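PDB 4CVU: beta-mannosidase from Trichoderma harzianum, which probably hydrolyses terminal beta-linked mannose residues from the non-reducing ends of oligosaccharides, as a fungal member of glycoside hydrolase family 2. Local coordinates for residues Tyr534-Ile546 against Val555-Asp569. Residues are numbered along the deposited sequence; the frame is centred on the assembly and turned at random.
Sequences YSPCSANNGWLEI and VERYYNTTSGHIYGD. With NAG (2-acetamido-2-deoxy-beta-D-glucopyranose), chain D; NAG (2-acetamido-2-deoxy-beta-D-glucopyranose), chain F.
Leu544 CD2 sits over the centre of the Arg557 guanidinium, 3.3 Å from CZ, and Tyr567 CE2 covers the opposite face nearer its rim. At the edge, Arg557 NH1 points in plane along the Asn560 C=O axis, with NH1 to O 3.0 Å, while NH1 and NH2 both donate to O6 of the chain F NAG; Asn371 and Asn357 take NE and NH2. The bend at chi3 (-80°) turns the group across the Leu544 side chain. With an alanine in place of Arg557, Leu544 and the Tyr567 ring would probably lose the flat group between them, and the sugar O6 two of its donors. Asn541 ND2 lies at the Tyr559 ring edge and donates to Tyr558 O (2.9 Å, 158° at hydrogen), from above that carbonyl's plane. The planes of the Glu556 carboxylate and the Asn540 amide are 82° apart, and water 1 joins Glu556 OE2 (2.8 Å) to Asn540 OD1, which also accepts from Gly542 N in an Asx turn. Backbone bonds Leu544 N to Val555 O (2.7 Å) and Val555 N to Glu545 O (2.9 Å) set Leu544 and Glu545 against Val555. This is a classic bulge in an antiparallel beta hairpin, continued by a type II' turn, Arg557-Asn560, whose last residue carries the chain D glycan.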
loop_
_atom_site.group_PDB
_atom_site.type_symbol
_atom_site.label_atom_id
_atom_site.label_comp_id
_atom_site.label_asym_id
_atom_site.label_seq_id
_atom_site.Cartn_x
_atom_site.Cartn_y
_atom_site.Cartn_z
ATOM N N TYR A 534 24.184 -30.175 -26.903
ATOM C CA TYR A 534 24.506 -28.773 -26.903
ATOM C C TYR A 534 23.994 -28.101 -28.127
ATOM O O TYR A 534 23.879 -28.702 -29.208
ATOM C CB TYR A 534 26.032 -28.546 -26.832
ATOM C CG TYR A 534 26.460 -27.084 -26.752
ATOM C CD1 TYR A 534 26.308 -26.358 -25.577
ATOM C CD2 TYR A 534 27.037 -26.445 -27.848
ATOM C CE1 TYR A 534 26.684 -25.030 -25.493
ATOM C CE2 TYR A 534 27.442 -25.111 -27.777
ATOM C CZ TYR A 534 27.257 -24.405 -26.594
ATOM O OH TYR A 534 27.629 -23.086 -26.502
ATOM N N SER A 535 23.688 -26.825 -27.953
ATOM C CA SER A 535 23.427 -25.960 -29.060
ATOM C C SER A 535 24.041 -24.611 -28.711
ATOM O O SER A 535 23.960 -24.176 -27.544
ATOM C CB SER A 535 21.909 -25.840 -29.282
ATOM O OG SER A 535 21.618 -24.874 -30.273
ATOM N N PRO A 536 24.654 -23.954 -29.702
ATOM C CA PRO A 536 25.308 -22.692 -29.414
ATOM C C PRO A 536 24.328 -21.545 -29.060
ATOM O O PRO A 536 24.756 -20.546 -28.495
ATOM C CB PRO A 536 26.085 -22.387 -30.687
ATOM C CG PRO A 536 25.420 -23.180 -31.755
ATOM C CD PRO A 536 24.790 -24.359 -31.110
ATOM N N CYS A 537 23.037 -21.689 -29.400
ATOM C CA CYS A 537 22.014 -20.741 -28.912
ATOM C C CYS A 537 20.632 -21.350 -28.918
ATOM O O CYS A 537 20.396 -22.416 -29.509
ATOM C CB CYS A 537 22.014 -19.445 -29.708
ATOM S SG CYS A 537 21.735 -19.723 -31.469
ATOM N N SER A 538 19.727 -20.645 -28.252
ATOM C CA SER A 538 18.383 -21.133 -27.944
ATOM C C SER A 538 17.523 -21.405 -29.153
ATOM O O SER A 538 16.568 -22.159 -29.045
ATOM C CB SER A 538 17.648 -20.109 -27.101
ATOM O OG SER A 538 17.478 -18.910 -27.846
ATOM N N ALA A 539 17.814 -20.753 -30.274
ATOM C CA ALA A 539 17.064 -20.945 -31.497
ATOM C C ALA A 539 17.958 -20.824 -32.704
ATOM O O ALA A 539 18.605 -19.790 -32.903
ATOM C CB ALA A 539 15.929 -19.903 -31.599
ATOM N N ASN A 540 17.979 -21.863 -33.522
ATOM C CA ASN A 540 18.785 -21.871 -34.721
ATOM C C ASN A 540 18.308 -22.941 -35.719
ATOM O O ASN A 540 17.429 -23.732 -35.433
ATOM C CB ASN A 540 20.313 -22.021 -34.392
ATOM C CG ASN A 540 20.631 -23.283 -33.637
ATOM O OD1 ASN A 540 20.592 -24.362 -34.210
ATOM N ND2 ASN A 540 20.910 -23.163 -32.305
ATOM N N ASN A 541 18.896 -22.934 -36.907
ATOM C CA ASN A 541 18.509 -23.855 -37.973
ATOM C C ASN A 541 19.236 -25.201 -37.970
ATOM O O ASN A 541 19.158 -25.965 -38.949
ATOM C CB ASN A 541 18.693 -23.164 -39.329
ATOM C CG ASN A 541 17.681 -22.064 -39.542
ATOM O OD1 ASN A 541 16.521 -22.217 -39.204
ATOM N ND2 ASN A 541 18.118 -20.952 -40.073
ATOM N N GLY A 542 19.898 -25.508 -36.856
ATOM C CA GLY A 542 20.583 -26.771 -36.698
ATOM C C GLY A 542 22.009 -26.751 -37.194
ATOM O O GLY A 542 22.506 -25.708 -37.673
ATOM N N TRP A 543 22.657 -27.914 -37.076
ATOM C CA TRP A 543 24.053 -28.089 -37.487
ATOM C C TRP A 543 24.195 -28.943 -38.751
ATOM O O TRP A 543 23.396 -29.841 -39.020
ATOM C CB TRP A 543 24.880 -28.715 -36.368
ATOM C CG TRP A 543 24.333 -29.943 -35.719
ATOM C CD1 TRP A 543 23.523 -29.985 -34.613
ATOM C CD2 TRP A 543 24.583 -31.318 -36.075
ATOM N NE1 TRP A 543 23.252 -31.279 -34.280
ATOM C CE2 TRP A 543 23.895 -32.116 -35.150
ATOM C CE3 TRP A 543 25.323 -31.947 -37.080
ATOM C CZ2 TRP A 543 23.921 -33.516 -35.209
ATOM C CZ3 TRP A 543 25.351 -33.330 -37.133
ATOM C CH2 TRP A 543 24.653 -34.098 -36.218
ATOM N N LEU A 544 25.224 -28.640 -39.526
ATOM C CA LEU A 544 25.632 -29.456 -40.676
ATOM C C LEU A 544 26.621 -30.575 -40.282
ATOM O O LEU A 544 26.575 -31.662 -40.850
ATOM C CB LEU A 544 26.281 -28.563 -41.732
ATOM C CG LEU A 544 25.476 -27.325 -42.163
ATOM C CD1 LEU A 544 26.344 -26.362 -42.948
ATOM C CD2 LEU A 544 24.278 -27.735 -43.004
ATOM N N GLU A 545 27.544 -30.288 -39.357
ATOM C CA GLU A 545 28.527 -31.274 -38.856
ATOM C C GLU A 545 28.835 -30.997 -37.386
ATOM O O GLU A 545 28.781 -29.841 -36.948
ATOM C CB GLU A 545 29.881 -31.162 -39.575
ATOM C CG GLU A 545 29.843 -30.934 -41.076
ATOM C CD GLU A 545 29.639 -32.214 -41.869
ATOM O OE1 GLU A 545 29.689 -33.316 -41.271
ATOM O OE2 GLU A 545 29.433 -32.117 -43.106
ATOM N N ILE A 546 29.164 -32.055 -36.653
ATOM C CA ILE A 546 29.775 -31.942 -35.345
ATOM C C ILE A 546 31.012 -32.835 -35.335
ATOM O O ILE A 546 30.907 -34.041 -35.496
ATOM C CB ILE A 546 28.858 -32.363 -34.207
ATOM C CG1 ILE A 546 27.627 -31.442 -34.202
ATOM C CG2 ILE A 546 29.587 -32.257 -32.882
ATOM C CD1 ILE A 546 26.612 -31.766 -33.136
ATOM N N VAL A 555 29.506 -27.081 -37.046
ATOM C CA VAL A 555 29.367 -26.280 -38.259
ATOM C C VAL A 555 27.866 -25.992 -38.387
ATOM O O VAL A 555 27.088 -26.857 -38.806
ATOM C CB VAL A 555 29.922 -27.014 -39.503
ATOM C CG1 VAL A 555 29.688 -26.221 -40.775
ATOM C CG2 VAL A 555 31.413 -27.313 -39.337
ATOM N N GLU A 556 27.474 -24.794 -37.956
ATOM C CA GLU A 556 26.048 -24.339 -38.034
ATOM C C GLU A 556 25.549 -24.187 -39.456
ATOM O O GLU A 556 26.278 -23.778 -40.332
ATOM C CB GLU A 556 25.881 -23.030 -37.302
ATOM C CG GLU A 556 26.003 -23.143 -35.784
ATOM C CD GLU A 556 24.803 -23.864 -35.210
ATOM O OE1 GLU A 556 23.767 -23.184 -34.954
ATOM O OE2 GLU A 556 24.868 -25.102 -35.075
ATOM N N ARG A 557 24.292 -24.556 -39.673
ATOM C CA ARG A 557 23.621 -24.314 -40.949
ATOM C C ARG A 557 23.464 -22.848 -41.259
ATOM O O ARG A 557 23.614 -22.422 -42.383
ATOM C CB ARG A 557 22.222 -24.950 -40.982
ATOM C CG ARG A 557 21.659 -25.011 -42.387
ATOM C CD ARG A 557 20.396 -25.813 -42.455
ATOM N NE ARG A 557 20.668 -27.220 -42.490
ATOM C CZ ARG A 557 20.998 -27.880 -43.589
ATOM N NH1 ARG A 557 21.127 -27.233 -44.710
ATOM N NH2 ARG A 557 21.223 -29.172 -43.561
ATOM N N TYR A 558 23.141 -22.082 -40.232
ATOM C CA TYR A 558 22.804 -20.681 -40.413
ATOM C C TYR A 558 21.714 -20.575 -41.498
ATOM O O TYR A 558 20.680 -21.157 -41.378
ATOM C CB TYR A 558 24.032 -19.813 -40.739
ATOM C CG TYR A 558 25.110 -19.786 -39.720
ATOM C CD1 TYR A 558 24.898 -19.200 -38.513
ATOM C CD2 TYR A 558 26.350 -20.323 -39.964
ATOM C CE1 TYR A 558 25.865 -19.151 -37.566
ATOM C CE2 TYR A 558 27.340 -20.299 -39.005
ATOM C CZ TYR A 558 27.075 -19.684 -37.807
ATOM O OH TYR A 558 27.981 -19.634 -36.839
ATOM N N TYR A 559 21.994 -19.847 -42.560
ATOM C CA TYR A 559 21.011 -19.508 -43.575
ATOM C C TYR A 559 21.279 -20.267 -44.895
ATOM O O TYR A 559 20.816 -19.869 -45.945
ATOM C CB TYR A 559 20.838 -17.958 -43.664
ATOM C CG TYR A 559 21.050 -17.344 -42.254
ATOM C CD1 TYR A 559 20.439 -17.930 -41.113
ATOM C CD2 TYR A 559 21.947 -16.330 -42.027
ATOM C CE1 TYR A 559 20.683 -17.476 -39.816
ATOM C CE2 TYR A 559 22.203 -15.872 -40.727
ATOM C CZ TYR A 559 21.571 -16.438 -39.619
ATOM O OH TYR A 559 21.834 -15.958 -38.355
ATOM N N ASN A 560 22.016 -21.366 -44.798
ATOM C CA ASN A 560 22.237 -22.285 -45.922
ATOM C C ASN A 560 21.035 -23.191 -46.029
ATOM O O ASN A 560 21.112 -24.364 -45.675
ATOM C CB ASN A 560 23.481 -23.153 -45.728
ATOM C CG ASN A 560 24.774 -22.358 -45.755
ATOM O OD1 ASN A 560 25.213 -21.908 -46.807
ATOM N ND2 ASN A 560 25.390 -22.194 -44.581
ATOM N N THR A 561 19.928 -22.639 -46.513
ATOM C CA THR A 561 18.649 -23.338 -46.494
ATOM C C THR A 561 18.118 -23.612 -47.890
ATOM O O THR A 561 18.601 -23.051 -48.888
ATOM C CB THR A 561 17.605 -22.547 -45.707
ATOM O OG1 THR A 561 17.456 -21.263 -46.290
ATOM C CG2 THR A 561 18.022 -22.407 -44.248
ATOM N N THR A 562 17.128 -24.494 -47.946
ATOM C CA THR A 562 16.472 -24.830 -49.196
ATOM C C THR A 562 14.995 -24.476 -49.059
ATOM O O THR A 562 14.392 -24.676 -47.982
ATOM C CB THR A 562 16.618 -26.327 -49.510
ATOM O OG1 THR A 562 18.007 -26.677 -49.564
ATOM C CG2 THR A 562 15.961 -26.658 -50.839
ATOM N N SER A 563 14.413 -23.941 -50.134
ATOM C CA SER A 563 12.968 -23.645 -50.157
ATOM C C SER A 563 12.168 -24.926 -49.908
ATOM O O SER A 563 12.516 -25.998 -50.390
ATOM C CB SER A 563 12.572 -23.039 -51.497
ATOM O OG SER A 563 13.050 -23.871 -52.552
ATOM N N GLY A 564 11.108 -24.822 -49.121
ATOM C CA GLY A 564 10.288 -25.989 -48.825
ATOM C C GLY A 564 10.774 -26.786 -47.611
ATOM O O GLY A 564 9.993 -27.513 -47.008
ATOM N N HIS A 565 12.056 -26.690 -47.258
ATOM C CA HIS A 565 12.585 -27.419 -46.092
ATOM C C HIS A 565 12.294 -26.670 -44.807
ATOM O O HIS A 565 12.057 -25.465 -44.838
ATOM C CB HIS A 565 14.073 -27.633 -46.227
ATOM C CG HIS A 565 14.445 -28.560 -47.339
ATOM N ND1 HIS A 565 15.632 -29.255 -47.357
ATOM C CD2 HIS A 565 13.787 -28.920 -48.462
ATOM C CE1 HIS A 565 15.699 -29.993 -48.452
ATOM N NE2 HIS A 565 14.584 -29.817 -49.133
ATOM N N ILE A 566 12.311 -27.390 -43.685
ATOM C CA ILE A 566 11.970 -26.812 -42.367
ATOM C C ILE A 566 13.115 -27.067 -41.384
ATOM O O ILE A 566 13.667 -28.169 -41.351
ATOM C CB ILE A 566 10.689 -27.435 -41.815
ATOM C CG1 ILE A 566 9.500 -27.002 -42.657
ATOM C CG2 ILE A 566 10.465 -27.014 -40.353
ATOM C CD1 ILE A 566 8.243 -27.792 -42.383
ATOM N N TYR A 567 13.447 -26.057 -40.587
ATOM C CA TYR A 567 14.559 -26.130 -39.684
ATOM C C TYR A 567 14.179 -25.450 -38.384
ATOM O O TYR A 567 13.468 -24.459 -38.376
ATOM C CB TYR A 567 15.778 -25.378 -40.233
ATOM C CG TYR A 567 16.113 -25.679 -41.673
ATOM C CD1 TYR A 567 15.509 -24.972 -42.709
ATOM C CD2 TYR A 567 16.996 -26.698 -41.996
ATOM C CE1 TYR A 567 15.816 -25.256 -44.044
ATOM C CE2 TYR A 567 17.311 -26.989 -43.333
ATOM C CZ TYR A 567 16.709 -26.262 -44.343
ATOM O OH TYR A 567 16.994 -26.545 -45.680
ATOM N N GLY A 568 14.696 -25.960 -37.295
ATOM C CA GLY A 568 14.722 -25.190 -36.058
ATOM C C GLY A 568 13.456 -25.123 -35.269
ATOM O O GLY A 568 12.402 -25.546 -35.700
ATOM N N ASP A 569 13.582 -24.562 -34.074
ATOM C CA ASP A 569 12.447 -24.217 -33.268
ATOM C C ASP A 569 11.875 -22.849 -33.674
ATOM O O ASP A 569 12.501 -22.115 -34.436
ATOM C CB ASP A 569 12.806 -24.253 -31.769
ATOM C CG ASP A 569 13.969 -23.358 -31.389
ATOM O OD1 ASP A 569 14.664 -22.829 -32.298
ATOM O OD2 ASP A 569 14.187 -23.169 -30.124
HETATM C C1 NAG D . 26.660 -21.503 -44.364
HETATM C C2 NAG D . 26.864 -20.014 -44.103
HETATM C C3 NAG D . 28.334 -19.632 -43.951
HETATM C C4 NAG D . 29.010 -20.559 -42.949
HETATM C C5 NAG D . 28.750 -22.013 -43.323
HETATM C C6 NAG D . 29.291 -22.983 -42.284
HETATM C C7 NAG D . 25.024 -18.706 -45.043
HETATM C C8 NAG D . 24.495 -18.005 -46.265
HETATM N N2 NAG D . 26.228 -19.278 -45.176
HETATM O O3 NAG D . 28.382 -18.276 -43.537
HETATM O O4 NAG D . 30.408 -20.366 -42.903
HETATM O O5 NAG D . 27.363 -22.237 -43.367
HETATM O O6 NAG D . 28.815 -22.651 -41.013
HETATM O O7 NAG D . 24.361 -18.718 -43.989
HETATM C C1 NAG F . 23.372 -32.296 -43.723
HETATM C C2 NAG F . 24.742 -32.945 -44.006
HETATM C C3 NAG F . 25.652 -32.023 -44.788
HETATM C C4 NAG F . 24.938 -31.513 -46.011
HETATM C C5 NAG F . 23.625 -30.850 -45.590
HETATM C C6 NAG F . 22.807 -30.383 -46.794
HETATM C C7 NAG F . 25.283 -34.603 -42.279
HETATM C C8 NAG F . 25.985 -34.937 -40.980
HETATM N N2 NAG F . 25.397 -33.364 -42.773
HETATM O O3 NAG F . 26.757 -32.797 -45.177
HETATM O O4 NAG F . 25.762 -30.597 -46.680
HETATM O O5 NAG F . 22.860 -31.810 -44.929
HETATM O O6 NAG F . 21.747 -29.584 -46.321
HETATM O O7 NAG F . 24.624 -35.463 -42.847
HETATM O O HOH W 1 22.731 -26.364 -33.681
HETATM O O HOH W 2 22.263 -22.948 -37.744
#